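Local coordinates for protein AT5g51070/K3K7_27 (PDB 5GKM) that belongs to the ClpD chaperones, probably ATP-hydrolysing partners of the Clp protease, and is represented here by its all-helical N-terminal domain, at residues 32-35 / 36-39; 65-69 / 70-74; 87-90 / 91-94. All blocks are in the same frame, centred on the assembly; numbering follows the deposited sequence. Where two conformers were deposited one is given.

Interactions 1, 2 and 3 follow one another along the chain of this Clp N-terminal domain without overlapping. Interaction 1, the start of helix 35-45, is the most central, about 6 Å from the chain centre, and touches both others; its centre is about 14 Å from each. Toward interaction 2, Gln36 NE2 packs 3.6 Å from Trp70 CE2, joining helix 35-45 to the last turns of helix 59-71. Toward interaction 3, Val33 N is probably hydrogen-bonded to Pro94 O at 2.9 Å, and Met32 CG packs against the same oxygen. Interactions 2 and 3 do not meet; their nearest atoms are about 12 Å apart.

Interaction 1 (32-35 / 36-39); sequences MVYT and QHLL
His37 turns its ring back toward the loop that enters helix 35-45 and accepts a hydrogen bond from Tyr34 N, the N-cap residue. This is a helix N-terminus in the all-helical Clp N-terminal domain, with a side chain of the first turn bonding the backbone N-H of the N-cap, the reach also seen in a capping box. Tyr34 N lies 3.0 Å from His37 ND1, close to the ring plane. Its N-H points at the nitrogen at 160°. Because ND1 is the acceptor, any ring proton of a neutral His37 would sit on NE2. The imidazole gets there with CG anti to its own carbonyl carbon (chi1 -45°), which lays the ring back along the preceding loop. Gln36 CG covers one face of it, off centre, and His37 CB meets Val33 CG1 at 4.0 Å where the two side chains run past one another in antiparallel sense.

The helical bonding starts at Tyr34 O, which takes Leu38 N at 3.2 Å and, weakly, His37 N; Thr35 O follows with Leu39 N. Further out, three polar side chains reach other parts of the fold: Tyr34 OH bonds Glu81 N, Thr35 OG1 bonds Asp131 OD2 and Gln36 NE2 bonds Gln79 OE1. Leu38 packs on Ile123 and Val102, Leu39 on Leu127 and Val138, so this helix start is buried among helices 97-112, 120-130 and 134-142. Gln36 is bent at chi2 (-87°), and its OE1 folds back to lie 3.5 Å from Tyr34 CB.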
loop_
_atom_site.group_PDB
_atom_site.type_symbol
_atom_site.label_atom_id
_atom_site.label_comp_id
_atom_site.label_asym_id
_atom_site.label_seq_id
_atom_site.Cartn_x
_atom_site.Cartn_y
_atom_site.Cartn_z
ATOM N N MET A 32 -13.477 -3.894 -0.565
ATOM C CA MET A 32 -12.470 -3.952 -1.574
ATOM C C MET A 32 -11.291 -3.101 -1.127
ATOM O O MET A 32 -11.473 -2.121 -0.545
ATOM C CB MET A 32 -13.052 -3.411 -2.853
ATOM C CG MET A 32 -12.061 -3.347 -3.943
ATOM S SD MET A 32 -12.834 -2.979 -5.501
ATOM C CE MET A 32 -13.000 -4.653 -6.013
ATOM N N VAL A 33 -10.098 -3.527 -1.472
ATOM C CA VAL A 33 -8.909 -2.821 -1.056
ATOM C C VAL A 33 -8.535 -1.795 -2.119
ATOM O O VAL A 33 -8.248 -2.126 -3.211
ATOM C CB VAL A 33 -7.733 -3.798 -0.980
ATOM C CG1 VAL A 33 -6.464 -3.080 -0.613
ATOM C CG2 VAL A 33 -8.008 -4.871 0.031
ATOM N N TYR A 34 -8.585 -0.537 -1.750
ATOM C CA TYR A 34 -8.150 0.527 -2.603
ATOM C C TYR A 34 -6.751 0.991 -2.141
ATOM O O TYR A 34 -6.231 0.472 -1.229
ATOM C CB TYR A 34 -9.154 1.664 -2.656
ATOM C CG TYR A 34 -10.396 1.402 -3.472
ATOM C CD1 TYR A 34 -11.454 0.725 -2.955
ATOM C CD2 TYR A 34 -10.484 1.867 -4.746
ATOM C CE1 TYR A 34 -12.584 0.507 -3.709
ATOM C CE2 TYR A 34 -11.605 1.656 -5.524
ATOM C CZ TYR A 34 -12.644 0.955 -5.003
ATOM O OH TYR A 34 -13.768 0.786 -5.763
ATOM N N THR A 35 -6.163 1.931 -2.848
ATOM C CA THR A 35 -4.760 2.194 -2.645
ATOM C C THR A 35 -4.423 2.807 -1.305
ATOM O O THR A 35 -3.368 2.634 -0.834
ATOM C CB THR A 35 -4.092 2.938 -3.810
ATOM O OG1 THR A 35 -4.804 4.117 -4.108
ATOM C CG2 THR A 35 -4.068 2.049 -4.970
ATOM N N GLN A 36 -5.346 3.570 -0.753
ATOM C CA GLN A 36 -5.121 4.079 0.591
ATOM C C GLN A 36 -5.053 2.941 1.641
ATOM O O GLN A 36 -4.428 3.055 2.623
ATOM C CB GLN A 36 -6.135 5.163 0.993
ATOM C CG GLN A 36 -7.550 4.670 1.230
ATOM C CD GLN A 36 -8.394 4.620 -0.019
ATOM O OE1 GLN A 36 -7.908 4.590 -1.111
ATOM N NE2 GLN A 36 -9.684 4.636 0.184
ATOM N N HIS A 37 -5.790 1.881 1.390
ATOM C CA HIS A 37 -5.723 0.722 2.229
ATOM C C HIS A 37 -4.423 -0.028 2.120
ATOM O O HIS A 37 -3.923 -0.550 3.056
ATOM C CB HIS A 37 -6.926 -0.184 2.035
ATOM C CG HIS A 37 -8.219 0.560 2.008
ATOM N ND1 HIS A 37 -9.081 0.502 0.980
ATOM C CD2 HIS A 37 -8.771 1.423 2.933
ATOM C CE1 HIS A 37 -10.117 1.289 1.239
ATOM N NE2 HIS A 37 -9.932 1.844 2.442
ATOM N N LEU A 38 -3.931 -0.094 0.901
ATOM C CA LEU A 38 -2.621 -0.669 0.678
ATOM C C LEU A 38 -1.545 0.147 1.433
ATOM O O LEU A 38 -0.651 -0.390 1.972
ATOM C CB LEU A 38 -2.320 -0.700 -0.816
ATOM C CG LEU A 38 -0.967 -1.299 -1.152
ATOM C CD1 LEU A 38 -0.796 -2.727 -0.628
ATOM C CD2 LEU A 38 -0.734 -1.234 -2.643
ATOM N N LEU A 39 -1.728 1.442 1.438
ATOM C CA LEU A 39 -0.799 2.275 2.165
ATOM C C LEU A 39 -0.828 1.910 3.636
ATOM O O LEU A 39 0.177 1.786 4.230
ATOM C CB LEU A 39 -1.127 3.759 1.969
ATOM C CG LEU A 39 -0.302 4.733 2.791
ATOM C CD1 LEU A 39 1.179 4.663 2.460
ATOM C CD2 LEU A 39 -0.830 6.130 2.558
#

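Interaction 2 (65-69 / 70-74)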
loop_
_atom_site.group_PDB
_atom_site.type_symbol
_atom_site.label_atom_id
_atom_site.label_comp_id
_atom_site.label_asym_id
_atom_site.label_seq_id
_atom_site.Cartn_x
_atom_site.Cartn_y
_atom_site.Cartn_z
ATOM N N ALA A 65 -6.236 9.484 9.456
ATOM C CA ALA A 65 -6.284 10.246 8.277
ATOM C C ALA A 65 -7.198 9.611 7.284
ATOM O O ALA A 65 -7.944 10.274 6.651
ATOM C CB ALA A 65 -4.890 10.388 7.692
ATOM N N VAL A 66 -7.072 8.302 7.124
ATOM C CA VAL A 66 -7.849 7.641 6.112
ATOM C C VAL A 66 -9.364 7.706 6.383
ATOM O O VAL A 66 -10.158 7.908 5.502
ATOM C CB VAL A 66 -7.368 6.192 5.921
ATOM C CG1 VAL A 66 -8.340 5.401 5.063
ATOM C CG2 VAL A 66 -6.024 6.203 5.207
ATOM N N TRP A 67 -9.688 7.464 7.613
ATOM C CA TRP A 67 -11.054 7.515 7.999
ATOM C C TRP A 67 -11.609 8.898 7.740
ATOM O O TRP A 67 -12.647 9.062 7.089
ATOM C CB TRP A 67 -11.202 7.144 9.475
ATOM C CG TRP A 67 -12.635 7.300 9.923
ATOM C CD1 TRP A 67 -13.165 8.294 10.694
ATOM C CD2 TRP A 67 -13.764 6.439 9.602
ATOM N NE1 TRP A 67 -14.486 8.123 10.876
ATOM C CE2 TRP A 67 -14.917 7.039 10.252
ATOM C CE3 TRP A 67 -13.929 5.270 8.907
ATOM C CZ2 TRP A 67 -16.178 6.480 10.154
ATOM C CZ3 TRP A 67 -15.206 4.728 8.811
ATOM C CH2 TRP A 67 -16.304 5.332 9.425
ATOM N N SER A 68 -10.836 9.895 8.141
ATOM C CA SER A 68 -11.302 11.232 7.979
ATOM C C SER A 68 -11.533 11.607 6.521
ATOM O O SER A 68 -12.549 12.166 6.156
ATOM C CB SER A 68 -10.315 12.168 8.634
ATOM O OG SER A 68 -10.757 13.462 8.429
ATOM N N ILE A 69 -10.584 11.276 5.686
ATOM C CA ILE A 69 -10.675 11.680 4.291
ATOM C C ILE A 69 -11.837 11.091 3.519
ATOM O O ILE A 69 -12.508 11.784 2.822
ATOM C CB ILE A 69 -9.322 11.419 3.556
ATOM C CG1 ILE A 69 -8.248 12.264 4.181
ATOM C CG2 ILE A 69 -9.384 11.785 2.094
ATOM C CD1 ILE A 69 -6.876 11.805 3.837
ATOM N N TRP A 70 -12.032 9.798 3.682
ATOM C CA TRP A 70 -13.036 9.049 2.970
ATOM C C TRP A 70 -14.355 8.866 3.683
ATOM O O TRP A 70 -15.328 8.567 3.022
ATOM C CB TRP A 70 -12.496 7.674 2.553
ATOM C CG TRP A 70 -11.609 7.797 1.348
ATOM C CD1 TRP A 70 -12.006 7.797 0.025
ATOM C CD2 TRP A 70 -10.184 8.062 1.302
ATOM N NE1 TRP A 70 -10.963 7.996 -0.811
ATOM C CE2 TRP A 70 -9.841 8.179 -0.116
ATOM C CE3 TRP A 70 -9.193 8.161 2.223
ATOM C CZ2 TRP A 70 -8.560 8.434 -0.532
ATOM C CZ3 TRP A 70 -7.919 8.418 1.787
ATOM C CH2 TRP A 70 -7.612 8.574 0.435
ATOM N N ASP A 71 -14.373 8.955 5.016
ATOM C CA ASP A 71 -15.606 8.621 5.739
ATOM C C ASP A 71 -16.342 9.673 6.557
ATOM O O ASP A 71 -17.472 9.458 6.930
ATOM C CB ASP A 71 -15.411 7.366 6.569
ATOM C CG ASP A 71 -15.525 6.101 5.749
ATOM O OD1 ASP A 71 -14.526 5.670 5.188
ATOM O OD2 ASP A 71 -16.624 5.582 5.646
ATOM N N GLU A 72 -15.704 10.805 6.820
ATOM C CA GLU A 72 -16.332 11.809 7.668
ATOM C C GLU A 72 -17.161 12.870 6.916
ATOM O O GLU A 72 -17.927 13.539 7.516
ATOM C CB GLU A 72 -15.281 12.444 8.563
ATOM C CG GLU A 72 -14.806 11.459 9.643
ATOM C CD GLU A 72 -15.781 11.321 10.840
ATOM O OE1 GLU A 72 -16.941 11.563 10.680
ATOM O OE2 GLU A 72 -15.354 11.012 11.922
ATOM N N ALA A 73 -16.933 12.986 5.603
ATOM C CA ALA A 73 -17.724 13.824 4.725
ATOM C C ALA A 73 -18.237 13.067 3.471
ATOM O O ALA A 73 -18.766 12.014 3.607
ATOM C CB ALA A 73 -16.983 15.094 4.361
ATOM N N ASN A 74 -18.101 13.635 2.279
ATOM C CA ASN A 74 -18.539 12.912 1.114
ATOM C C ASN A 74 -17.626 11.735 0.765
ATOM O O ASN A 74 -16.461 11.806 1.001
ATOM C CB ASN A 74 -18.700 13.826 -0.090
ATOM C CG ASN A 74 -19.793 14.840 0.092
ATOM O OD1 ASN A 74 -20.837 14.520 0.558
ATOM N ND2 ASN A 74 -19.546 16.051 -0.347
HETATM O O HOH W 1 -11.890 5.596 5.262
HETATM O O HOH W 2 -15.356 11.931 3.446
#
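Asp71 CB sits over the six-membered ring of Trp67, 3.3 Å from its centroid and only 7° off the ring normal, a close CH-pi contact one helical turn apart. From that CB the side chain runs outward past the CZ3 rim of the indole: CG is 3.4 Å from Trp67 CZ3, and the carboxylate lies almost parallel to the ring, the planes 2° apart. Only CB is over the ring; the two oxygens lie in a parallel layer beyond its CE3-CZ3-CH2 rim, OD1 nearest CE3 and CZ3, OD2 nearest CZ3 and CH2. At its tip OD1 takes a hydrogen bond from a water at 2.6 Å, and the same water donates to Val66 O. A salt bridge from Lys30 NZ reaches OD1 as well, which would be expected to favour the charged carboxylate.

These contacts belong to the last turns of helix 59-71 in the Clp N-terminal domain. Trp70 N and Asp71 N continue the i to i+4 backbone bonds, to Val66 O and Trp67 O. The Trp67 indole, with CG anti to the backbone N, lies along the helix toward its C-terminal end, where NE1 makes a weak hydrogen bond to Glu72 OE2. That carboxylate comes in at the indole edge with its plane turned 72° from the ring.

Trp70 points into the protein, against Gln36 and Val138, and its NE1 bonds Asp76 OD2. Ile69 lies alongside it, placing CG2 over one face 3.7 Å from the six-membered centroid, while Val66 CG1 meets CE3 at 4.1 Å. Beyond the helix a second water receives Ala73 N and donates to Ile69 O and Asn74 O, bridging the last turn to the departing loop.

Interaction 3 (87-90 / 91-94); sequences YSKS and TDMP
A short 3-10 turn at 90-92, in the loop that leads into helix 97-112, folds the chain back so that Tyr87 lies on Pro94. The proline stands on the ring with CD directed at the face: CD is 3.5 Å from the ring centroid and 14° off its normal, centred over one face, while CG reaches toward CZ and OH. In this CH-pi contact the proline ring is nearly perpendicular to the phenol. The phenol end is tied, weakly, by OH to Asp31 O, in the loop before helix 35-45.

Two successive i to i+3 hydrogen bonds make the turn. Asp92 N donates to Lys89 O at 3.0 Å and Met93 N to Ser90 O at 3.1 Å; in both the donor stands well above the carbonyl plane. On the outer side Lys89 arches over the turn, passing CE 3.6 Å from Thr91 OG1 before NZ arrives at the Asp92 carboxylate. This salt bridge is long, 3.6 Å from NZ to OD2, and lies at the surface.

On the inner side Met93, whose side chain adopts two conformations, packs in one of them against Ala25 and Lys26 of helix 12-27 and against Val33, and its carbonyl oxygen is held by Gln22 NE2. The two overlapping i to i+3 backbone bonds are those of a 3-10 turn, and the proline beyond it sets CD against the face of the tyrosine before it.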
loop_
_atom_site.group_PDB
_atom_site.type_symbol
_atom_site.label_atom_id
_atom_site.label_comp_id
_atom_site.label_asym_id
_atom_site.label_seq_id
_atom_site.Cartn_x
_atom_site.Cartn_y
_atom_site.Cartn_z
ATOM N N TYR A 87 -17.151 -12.668 -0.461
ATOM C CA TYR A 87 -15.968 -12.964 0.338
ATOM C C TYR A 87 -16.404 -13.566 1.669
ATOM O O TYR A 87 -17.269 -13.050 2.311
ATOM C CB TYR A 87 -15.103 -11.718 0.606
ATOM C CG TYR A 87 -15.456 -10.543 -0.234
ATOM C CD1 TYR A 87 -15.681 -10.691 -1.629
ATOM C CD2 TYR A 87 -15.599 -9.310 0.330
ATOM C CE1 TYR A 87 -16.027 -9.615 -2.423
ATOM C CE2 TYR A 87 -15.924 -8.227 -0.447
ATOM C CZ TYR A 87 -16.136 -8.360 -1.807
ATOM O OH TYR A 87 -16.442 -7.240 -2.483
ATOM N N SER A 88 -15.776 -14.660 2.044
ATOM C CA SER A 88 -16.147 -15.354 3.216
ATOM C C SER A 88 -15.136 -15.318 4.333
ATOM O O SER A 88 -15.342 -15.931 5.337
ATOM C CB SER A 88 -16.551 -16.788 2.895
ATOM O OG SER A 88 -15.490 -17.681 2.842
ATOM N N LYS A 89 -14.018 -14.646 4.121
ATOM C CA LYS A 89 -13.021 -14.361 5.135
ATOM C C LYS A 89 -12.225 -13.154 4.696
ATOM O O LYS A 89 -12.254 -12.797 3.591
ATOM C CB LYS A 89 -12.095 -15.528 5.383
ATOM C CG LYS A 89 -11.134 -15.858 4.294
ATOM C CD LYS A 89 -10.738 -17.283 4.455
ATOM C CE LYS A 89 -9.680 -17.669 3.497
ATOM N NZ LYS A 89 -10.113 -18.780 2.637
ATOM N N SER A 90 -11.565 -12.542 5.623
ATOM C CA SER A 90 -10.971 -11.284 5.351
ATOM C C SER A 90 -9.883 -11.358 4.234
ATOM O O SER A 90 -9.789 -10.467 3.437
ATOM C CB SER A 90 -10.617 -10.527 6.649
ATOM O OG SER A 90 -11.785 -10.289 7.441
ATOM N N THR A 91 -9.125 -12.426 4.136
ATOM C CA THR A 91 -8.152 -12.548 3.071
ATOM C C THR A 91 -8.705 -12.906 1.671
ATOM O O THR A 91 -7.975 -13.039 0.736
ATOM C CB THR A 91 -7.036 -13.514 3.413
ATOM O OG1 THR A 91 -7.590 -14.780 3.683
ATOM C CG2 THR A 91 -6.324 -13.010 4.588
ATOM N N ASP A 92 -10.005 -13.102 1.584
ATOM C CA ASP A 92 -10.658 -13.141 0.290
ATOM C C ASP A 92 -11.116 -11.779 -0.214
ATOM O O ASP A 92 -11.651 -11.680 -1.283
ATOM C CB ASP A 92 -11.817 -14.125 0.315
ATOM C CG ASP A 92 -11.352 -15.542 0.483
ATOM O OD1 ASP A 92 -10.193 -15.806 0.296
ATOM O OD2 ASP A 92 -12.111 -16.360 0.835
ATOM N N MET A 93 -10.926 -10.758 0.587
ATOM C CA MET A 93 -11.286 -9.369 0.002
ATOM C C MET A 93 -10.381 -8.913 -1.313
ATOM O O MET A 93 -9.339 -9.322 -1.452
ATOM C CB MET A 93 -10.924 -8.302 1.004
ATOM C CG MET A 93 -11.542 -6.953 0.623
ATOM S SD MET A 93 -11.053 -5.638 1.745
ATOM C CE MET A 93 -11.961 -6.244 3.132
ATOM N N PRO A 94 -11.220 -8.626 -2.316
ATOM C CA PRO A 94 -10.653 -8.305 -3.601
ATOM C C PRO A 94 -9.954 -6.967 -3.577
ATOM O O PRO A 94 -10.155 -6.184 -2.733
ATOM C CB PRO A 94 -11.868 -8.234 -4.526
ATOM C CG PRO A 94 -12.974 -7.813 -3.638
ATOM C CD PRO A 94 -12.696 -8.523 -2.363
#